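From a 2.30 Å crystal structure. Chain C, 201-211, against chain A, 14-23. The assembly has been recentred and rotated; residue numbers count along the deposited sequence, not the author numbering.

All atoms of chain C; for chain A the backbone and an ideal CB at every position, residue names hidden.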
ATOM      1  N   ILE C 201      -8.016  19.414  -5.298  1.00 26.50           N
ATOM      2  CA  ILE C 201      -7.024  18.457  -4.787  1.00 26.61           C
ATOM      3  C   ILE C 201      -6.224  18.980  -3.577  1.00 26.73           C
ATOM      4  O   ILE C 201      -6.091  18.267  -2.582  1.00 26.56           O
ATOM      5  CB  ILE C 201      -6.096  17.946  -5.929  1.00 26.70           C
ATOM      6  CG1 ILE C 201      -6.931  17.205  -6.970  1.00 25.90           C
ATOM      7  CG2 ILE C 201      -4.968  17.050  -5.374  1.00 26.83           C
ATOM      8  CD1 ILE C 201      -6.217  16.933  -8.266  1.00 27.16           C
ATOM      9  N   ARG C 202      -5.717  20.216  -3.654  1.00 26.83           N
ATOM     10  CA  ARG C 202      -5.035  20.854  -2.512  1.00 27.06           C
ATOM     11  C   ARG C 202      -5.894  20.883  -1.257  1.00 27.15           C
ATOM     12  O   ARG C 202      -5.425  20.531  -0.171  1.00 27.25           O
ATOM     13  CB  ARG C 202      -4.615  22.291  -2.831  1.00 27.38           C
ATOM     14  CG  ARG C 202      -3.330  22.439  -3.606  1.00 27.80           C
ATOM     15  CD  ARG C 202      -2.729  23.834  -3.404  1.00 27.18           C
ATOM     16  NE  ARG C 202      -1.810  24.163  -4.497  1.00 26.84           N
ATOM     17  CZ  ARG C 202      -2.125  24.918  -5.550  1.00 25.63           C
ATOM     18  NH1 ARG C 202      -3.329  25.459  -5.665  1.00 25.10           N
ATOM     19  NH2 ARG C 202      -1.226  25.143  -6.490  1.00 24.99           N
ATOM     20  N   LYS C 203      -7.140  21.330  -1.415  1.00 27.25           N
ATOM     21  CA  LYS C 203      -8.122  21.369  -0.331  1.00 27.31           C
ATOM     22  C   LYS C 203      -8.395  19.983   0.235  1.00 26.78           C
ATOM     23  O   LYS C 203      -8.505  19.810   1.448  1.00 27.29           O
ATOM     24  CB  LYS C 203      -9.440  21.962  -0.832  1.00 27.61           C
ATOM     25  CG  LYS C 203      -9.450  23.467  -0.985  1.00 29.50           C
ATOM     26  CD  LYS C 203     -10.862  23.936  -1.283  1.00 32.63           C
ATOM     27  CE  LYS C 203     -11.240  25.137  -0.436  1.00 34.70           C
ATOM     28  NZ  LYS C 203     -12.689  25.071  -0.062  1.00 36.66           N
ATOM     29  N   PHE C 204      -8.533  19.005  -0.656  1.00 26.33           N
ATOM     30  CA  PHE C 204      -8.695  17.607  -0.254  1.00 25.70           C
ATOM     31  C   PHE C 204      -7.496  17.135   0.571  1.00 25.48           C
ATOM     32  O   PHE C 204      -7.678  16.615   1.671  1.00 25.62           O
ATOM     33  CB  PHE C 204      -8.914  16.716  -1.483  1.00 25.29           C
ATOM     34  CG  PHE C 204      -8.928  15.245  -1.177  1.00 25.02           C
ATOM     35  CD1 PHE C 204     -10.112  14.610  -0.802  1.00 24.10           C
ATOM     36  CD2 PHE C 204      -7.760  14.490  -1.268  1.00 24.51           C
ATOM     37  CE1 PHE C 204     -10.139  13.254  -0.516  1.00 25.13           C
ATOM     38  CE2 PHE C 204      -7.769  13.118  -0.985  1.00 25.39           C
ATOM     39  CZ  PHE C 204      -8.966  12.495  -0.610  1.00 24.78           C
ATOM     40  N   ASN C 205      -6.280  17.331   0.057  1.00 25.61           N
ATOM     41  CA  ASN C 205      -5.071  16.901   0.779  1.00 25.99           C
ATOM     42  C   ASN C 205      -4.988  17.535   2.159  1.00 26.43           C
ATOM     43  O   ASN C 205      -4.593  16.893   3.127  1.00 26.14           O
ATOM     44  CB  ASN C 205      -3.793  17.182  -0.022  1.00 25.65           C
ATOM     45  CG  ASN C 205      -3.683  16.324  -1.279  1.00 25.49           C
ATOM     46  OD1 ASN C 205      -4.379  15.316  -1.425  1.00 24.91           O
ATOM     47  ND2 ASN C 205      -2.806  16.722  -2.190  1.00 23.15           N
ATOM     48  N   GLU C 206      -5.398  18.798   2.228  1.00 27.41           N
ATOM     49  CA  GLU C 206      -5.397  19.595   3.446  1.00 28.88           C
ATOM     50  C   GLU C 206      -6.422  19.054   4.455  1.00 28.04           C
ATOM     51  O   GLU C 206      -6.094  18.875   5.626  1.00 27.88           O
ATOM     52  CB  GLU C 206      -5.686  21.051   3.062  1.00 28.77           C
ATOM     53  CG  GLU C 206      -5.632  22.089   4.165  1.00 31.33           C
ATOM     54  CD  GLU C 206      -5.857  23.521   3.624  1.00 32.61           C
ATOM     55  OE1 GLU C 206      -6.971  23.824   3.084  1.00 34.75           O
ATOM     56  OE2 GLU C 206      -4.903  24.339   3.745  1.00 37.65           O
ATOM     57  N   LEU C 207      -7.645  18.784   3.991  1.00 27.90           N
ATOM     58  CA  LEU C 207      -8.699  18.186   4.828  1.00 27.97           C
ATOM     59  C   LEU C 207      -8.256  16.866   5.459  1.00 27.90           C
ATOM     60  O   LEU C 207      -8.438  16.643   6.657  1.00 27.67           O
ATOM     61  CB  LEU C 207      -9.968  17.927   4.005  1.00 27.98           C
ATOM     62  CG  LEU C 207     -10.988  19.043   3.787  1.00 28.81           C
ATOM     63  CD1 LEU C 207     -12.007  18.629   2.717  1.00 28.81           C
ATOM     64  CD2 LEU C 207     -11.689  19.409   5.109  1.00 27.97           C
ATOM     65  N   VAL C 208      -7.687  15.995   4.628  1.00 27.70           N
ATOM     66  CA  VAL C 208      -7.223  14.677   5.055  1.00 27.72           C
ATOM     67  C   VAL C 208      -6.132  14.806   6.120  1.00 27.84           C
ATOM     68  O   VAL C 208      -6.197  14.164   7.166  1.00 27.25           O
ATOM     69  CB  VAL C 208      -6.707  13.867   3.841  1.00 27.54           C
ATOM     70  CG1 VAL C 208      -5.907  12.660   4.290  1.00 27.41           C
ATOM     71  CG2 VAL C 208      -7.862  13.471   2.926  1.00 26.49           C
ATOM     72  N   TYR C 209      -5.147  15.657   5.838  1.00 28.36           N
ATOM     73  CA  TYR C 209      -4.027  15.897   6.740  1.00 29.09           C
ATOM     74  C   TYR C 209      -4.430  16.402   8.118  1.00 29.13           C
ATOM     75  O   TYR C 209      -3.812  16.037   9.108  1.00 29.07           O
ATOM     76  CB  TYR C 209      -3.037  16.886   6.127  1.00 29.50           C
ATOM     77  CG  TYR C 209      -1.826  17.112   7.001  1.00 30.20           C
ATOM     78  CD1 TYR C 209      -0.914  16.085   7.230  1.00 30.62           C
ATOM     79  CD2 TYR C 209      -1.599  18.344   7.609  1.00 30.67           C
ATOM     80  CE1 TYR C 209       0.193  16.278   8.032  1.00 31.10           C
ATOM     81  CE2 TYR C 209      -0.489  18.548   8.418  1.00 31.05           C
ATOM     82  CZ  TYR C 209       0.401  17.509   8.620  1.00 31.01           C
ATOM     83  OH  TYR C 209       1.505  17.693   9.410  1.00 32.16           O
ATOM     84  N   ASN C 210      -5.447  17.251   8.176  1.00 29.30           N
ATOM     85  CA  ASN C 210      -5.845  17.865   9.433  1.00 29.63           C
ATOM     86  C   ASN C 210      -6.982  17.115  10.120  1.00 29.80           C
ATOM     87  O   ASN C 210      -7.416  17.493  11.204  1.00 30.16           O
ATOM     88  CB  ASN C 210      -6.203  19.334   9.200  1.00 29.75           C
ATOM     89  CG  ASN C 210      -4.999  20.167   8.769  1.00 30.75           C
ATOM     90  OD1 ASN C 210      -4.026  20.307   9.509  1.00 32.34           O
ATOM     91  ND2 ASN C 210      -5.060  20.721   7.567  1.00 32.51           N
ATOM     92  N   ASP C 211      -7.449  16.044   9.486  1.00 29.84           N
ATOM     93  CA  ASP C 211      -8.532  15.224  10.017  1.00 30.06           C
ATOM     94  C   ASP C 211      -8.009  14.153  10.977  1.00 30.19           C
ATOM     95  O   ASP C 211      -7.294  13.231  10.566  1.00 30.25           O
ATOM     96  CB  ASP C 211      -9.312  14.572   8.875  1.00 30.06           C
ATOM     97  CG  ASP C 211     -10.658  14.042   9.313  1.00 30.32           C
ATOM     98  OD1 ASP C 211     -10.935  14.055  10.526  1.00 30.05           O
ATOM     99  OD2 ASP C 211     -11.437  13.604   8.442  1.00 30.74           O
TER
ATOM    100  N   UNK A  14       8.840  18.049  -0.255  1.00 31.48           N
ATOM    101  CA  UNK A  14       8.490  18.927   0.856  1.00 31.83           C
ATOM    102  C   UNK A  14       6.967  19.019   1.011  1.00 30.73           C
ATOM    103  O   UNK A  14       6.458  18.888   2.118  1.00 30.53           O
ATOM    104  CB  UNK A  14       9.090  20.319   0.645  1.00 31.83           C
ATOM    105  N   UNK A  15       6.260  19.205  -0.105  1.00 29.85           N
ATOM    106  CA  UNK A  15       4.796  19.242  -0.124  1.00 29.15           C
ATOM    107  C   UNK A  15       4.159  17.955   0.420  1.00 28.97           C
ATOM    108  O   UNK A  15       3.211  18.013   1.210  1.00 28.43           O
ATOM    109  CB  UNK A  15       4.307  19.490  -1.553  1.00 29.15           C
ATOM    110  N   UNK A  16       4.678  16.808  -0.018  1.00 28.93           N
ATOM    111  CA  UNK A  16       4.228  15.503   0.466  1.00 29.08           C
ATOM    112  C   UNK A  16       4.389  15.392   1.984  1.00 29.38           C
ATOM    113  O   UNK A  16       3.472  14.967   2.690  1.00 28.92           O
ATOM    114  CB  UNK A  16       5.005  14.383  -0.228  1.00 29.08           C
ATOM    115  N   UNK A  17       5.562  15.780   2.469  1.00 30.21           N
ATOM    116  CA  UNK A  17       5.861  15.808   3.899  1.00 31.18           C
ATOM    117  C   UNK A  17       4.829  16.637   4.665  1.00 31.45           C
ATOM    118  O   UNK A  17       4.261  16.169   5.652  1.00 31.41           O
ATOM    119  CB  UNK A  17       7.265  16.368   4.135  1.00 31.18           C
ATOM    120  N   UNK A  18       4.580  17.858   4.188  1.00 31.75           N
ATOM    121  CA  UNK A  18       3.676  18.795   4.862  1.00 32.39           C
ATOM    122  C   UNK A  18       2.226  18.362   4.839  1.00 32.32           C
ATOM    123  O   UNK A  18       1.439  18.790   5.682  1.00 32.53           O
ATOM    124  CB  UNK A  18       3.792  20.179   4.221  1.00 32.39           C
ATOM    125  N   UNK A  19       1.877  17.519   3.871  1.00 32.53           N
ATOM    126  CA  UNK A  19       0.502  17.055   3.702  1.00 32.67           C
ATOM    127  C   UNK A  19       0.203  15.606   4.091  1.00 32.53           C
ATOM    128  O   UNK A  19      -0.896  15.117   3.834  1.00 32.80           O
ATOM    129  CB  UNK A  19       0.109  17.244   2.235  1.00 32.67           C
ATOM    130  N   UNK A  20       1.162  14.930   4.717  1.00 32.40           N
ATOM    131  CA  UNK A  20       0.955  13.540   5.146  1.00 32.59           C
ATOM    132  C   UNK A  20       1.614  13.191   6.486  1.00 33.05           C
ATOM    133  O   UNK A  20       1.034  12.454   7.277  1.00 33.24           O
ATOM    134  CB  UNK A  20       1.490  12.594   4.068  1.00 32.59           C
ATOM    135  N   UNK A  21       2.808  13.730   6.742  1.00 33.31           N
ATOM    136  CA  UNK A  21       3.605  13.314   7.898  1.00 33.69           C
ATOM    137  C   UNK A  21       3.232  14.047   9.184  1.00 33.95           C
ATOM    138  O   UNK A  21       3.342  15.270   9.271  1.00 34.07           O
ATOM    139  CB  UNK A  21       5.090  13.534   7.604  1.00 33.69           C
ATOM    140  N   UNK A  22       2.774  13.273  10.168  1.00 34.11           N
ATOM    141  CA  UNK A  22       2.446  13.764  11.499  1.00 34.54           C
ATOM    142  C   UNK A  22       3.341  12.986  12.472  1.00 34.02           C
ATOM    143  O   UNK A  22       2.922  11.982  13.059  1.00 33.98           O
ATOM    144  CB  UNK A  22       0.960  13.591  11.822  1.00 34.54           C
ATOM    145  N   UNK A  23       4.578  13.443  12.627  1.00 33.40           N
ATOM    146  CA  UNK A  23       5.592  12.656  13.316  1.00 32.77           C
ATOM    147  C   UNK A  23       5.716  13.015  14.789  1.00 32.78           C
ATOM    148  O   UNK A  23       5.938  14.181  15.125  1.00 33.16           O
ATOM    149  CB  UNK A  23       6.947  12.839  12.629  1.00 32.77           C
TER

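Position 14 lies in helix, and nothing of chain C comes within 5.5 Å of its ideal CB. Chain C sets no preference. The residue is E14(A), which makes no contact here.

Position 15 is helical, with CA-to-CB sideways to chain C. Its ideal CB touches nothing, so only a long side chain could cross the gap. Across it stand the amide of N205(C) and the backbone carbonyl of R202(C). A long side chain with an acceptor at its far end would suit. Tyrosine meets this best; glutamine and glutamate stop short. It is Y15(A), chi1 t. N205(C) ND2 donates to Y15(A) OH at 2.9 Å, nearly straight at 173°. The hydroxyl also donates to water 1, which in turn donates to R202(C) O.

Chain C does not decide positions 16 and 17: 16 is out of reach and 17 points away, so many residues would suit. They are I16(A) and F17(A), and neither side chain contacts chain C.

Position 18 also points away. Many residues would fit. It is R18(A); its backbone makes the contact, with R18(A) O 3.4 Å from Y209(C) CE2, over one face of the ring.

Position 19 is the first to leave helical phi/psi, at -107/9. Its CA lies over the face of the Y209(C) ring, 4.3 Å from the centroid, a CH-pi contact. CA-to-CB points away, although the ideal CB is 4.5 Å from N205(C) CB. A small or medium polar residue would suit: asparagine, aspartate or serine. It is N19(A), chi1 m. Its end comes nearer, with N19(A) OD1 3.9 Å from N205(C) CB. N19(A) ND2 donates to Y15(A) O at 2.9 Å, tying the side chain back to the helix. OD1 accepts from water 1, and water 3 links N19(A) O to N205(C) O.

Position 20 points away. Chain C asks little here; a short hydroxyl side chain could turn back to the carbonyl of 16, though others would fit. S20(A) OG donates to I16(A) O at 2.7 Å.

Position 21 points away, and chain C does not select its side chain. It is V21(A). V21(A) O is 3.0 Å from Y209(C) OH, and water 2 donates to that carbonyl.

Position 22 is extended, with CA-to-CB sideways and the ideal CB 4.7 Å from Y209(C) CE1. Beyond the ring, chain C offers the carbonyls of V208(C), Y209(C) and D211(C). A long donor is favoured, arginine or lysine. It is R22(A). R22(A) CG packs 3.7 Å from Y209(C) CE1. R22(A) NH2 donates to D211(C) O at 2.9 Å.

Position 23 is out of reach, so chain C sets no preference. It is E23(A).

Chain A, residues 14-23: EYIFRNSVRE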
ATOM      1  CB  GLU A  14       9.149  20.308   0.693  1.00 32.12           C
ATOM      2  CG  GLU A  14       8.730  21.374   1.702  1.00 35.97           C
ATOM      3  CD  GLU A  14       9.130  21.063   3.147  1.00 41.03           C
ATOM      4  OE1 GLU A  14       8.495  21.647   4.061  1.00 42.59           O
ATOM      5  OE2 GLU A  14      10.066  20.251   3.376  1.00 42.55           O
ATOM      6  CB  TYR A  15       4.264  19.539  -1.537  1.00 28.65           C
ATOM      7  CG  TYR A  15       2.746  19.477  -1.620  1.00 28.14           C
ATOM      8  CD1 TYR A  15       1.971  20.640  -1.524  1.00 26.67           C
ATOM      9  CD2 TYR A  15       2.089  18.251  -1.776  1.00 26.64           C
ATOM     10  CE1 TYR A  15       0.580  20.582  -1.588  1.00 26.48           C
ATOM     11  CE2 TYR A  15       0.715  18.178  -1.829  1.00 27.26           C
ATOM     12  CZ  TYR A  15      -0.039  19.345  -1.730  1.00 27.88           C
ATOM     13  OH  TYR A  15      -1.399  19.255  -1.796  1.00 27.67           O
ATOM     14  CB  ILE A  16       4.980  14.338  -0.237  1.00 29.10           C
ATOM     15  CG1 ILE A  16       4.673  14.326  -1.741  1.00 28.66           C
ATOM     16  CG2 ILE A  16       4.642  12.986   0.423  1.00 28.08           C
ATOM     17  CD1 ILE A  16       5.617  13.468  -2.563  1.00 28.98           C
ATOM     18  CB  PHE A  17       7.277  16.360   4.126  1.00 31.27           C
ATOM     19  CG  PHE A  17       7.678  16.436   5.569  1.00 32.33           C
ATOM     20  CD1 PHE A  17       8.156  15.308   6.236  1.00 32.74           C
ATOM     21  CD2 PHE A  17       7.578  17.634   6.269  1.00 33.48           C
ATOM     22  CE1 PHE A  17       8.528  15.372   7.565  1.00 32.31           C
ATOM     23  CE2 PHE A  17       7.953  17.705   7.612  1.00 33.57           C
ATOM     24  CZ  PHE A  17       8.428  16.573   8.256  1.00 32.48           C
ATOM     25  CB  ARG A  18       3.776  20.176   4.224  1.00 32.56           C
ATOM     26  CG  ARG A  18       4.868  21.062   4.786  1.00 34.63           C
ATOM     27  CD  ARG A  18       5.251  22.129   3.759  1.00 39.41           C
ATOM     28  NE  ARG A  18       4.111  22.516   2.917  1.00 41.70           N
ATOM     29  CZ  ARG A  18       4.180  22.724   1.603  1.00 42.07           C
ATOM     30  NH1 ARG A  18       5.333  22.592   0.960  1.00 41.22           N
ATOM     31  NH2 ARG A  18       3.086  23.064   0.930  1.00 44.05           N
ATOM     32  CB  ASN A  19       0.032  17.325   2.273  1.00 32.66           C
ATOM     33  CG  ASN A  19      -0.265  18.776   2.043  1.00 33.08           C
ATOM     34  OD1 ASN A  19      -1.397  19.218   2.235  1.00 34.47           O
ATOM     35  ND2 ASN A  19       0.756  19.543   1.673  1.00 32.40           N
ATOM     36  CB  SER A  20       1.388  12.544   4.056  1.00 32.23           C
ATOM     37  OG  SER A  20       2.778  12.630   3.777  1.00 31.54           O
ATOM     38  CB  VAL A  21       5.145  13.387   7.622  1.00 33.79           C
ATOM     39  CG1 VAL A  21       5.945  13.183   8.905  1.00 33.99           C
ATOM     40  CG2 VAL A  21       5.557  12.339   6.597  1.00 33.76           C
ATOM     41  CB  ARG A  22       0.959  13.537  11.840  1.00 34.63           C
ATOM     42  CG  ARG A  22      -0.068  13.697  10.689  1.00 36.00           C
ATOM     43  CD  ARG A  22      -1.513  13.455  11.207  1.00 35.89           C
ATOM     44  NE  ARG A  22      -2.557  13.447  10.171  1.00 37.67           N
ATOM     45  CZ  ARG A  22      -3.804  12.991  10.361  1.00 38.85           C
ATOM     46  NH1 ARG A  22      -4.168  12.501  11.547  1.00 39.54           N
ATOM     47  NH2 ARG A  22      -4.697  13.010   9.371  1.00 36.52           N
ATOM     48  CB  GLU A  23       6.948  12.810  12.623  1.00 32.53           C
ATOM     49  CG  GLU A  23       8.002  11.793  13.050  1.00 31.59           C
ATOM     50  CD  GLU A  23       9.340  12.016  12.377  1.00 32.21           C
ATOM     51  OE1 GLU A  23      10.099  11.037  12.221  1.00 31.88           O
ATOM     52  OE2 GLU A  23       9.636  13.169  11.994  1.00 30.16           O
TER
HETATM   53  O   HOH W   1      -2.489  20.810   0.186  1.00 26.35           O
HETATM   54  O   HOH W   2       4.318  17.443   8.514  1.00 33.66           O
HETATM   55  O   HOH W   3      -3.257  14.587   2.641  1.00 21.65           O
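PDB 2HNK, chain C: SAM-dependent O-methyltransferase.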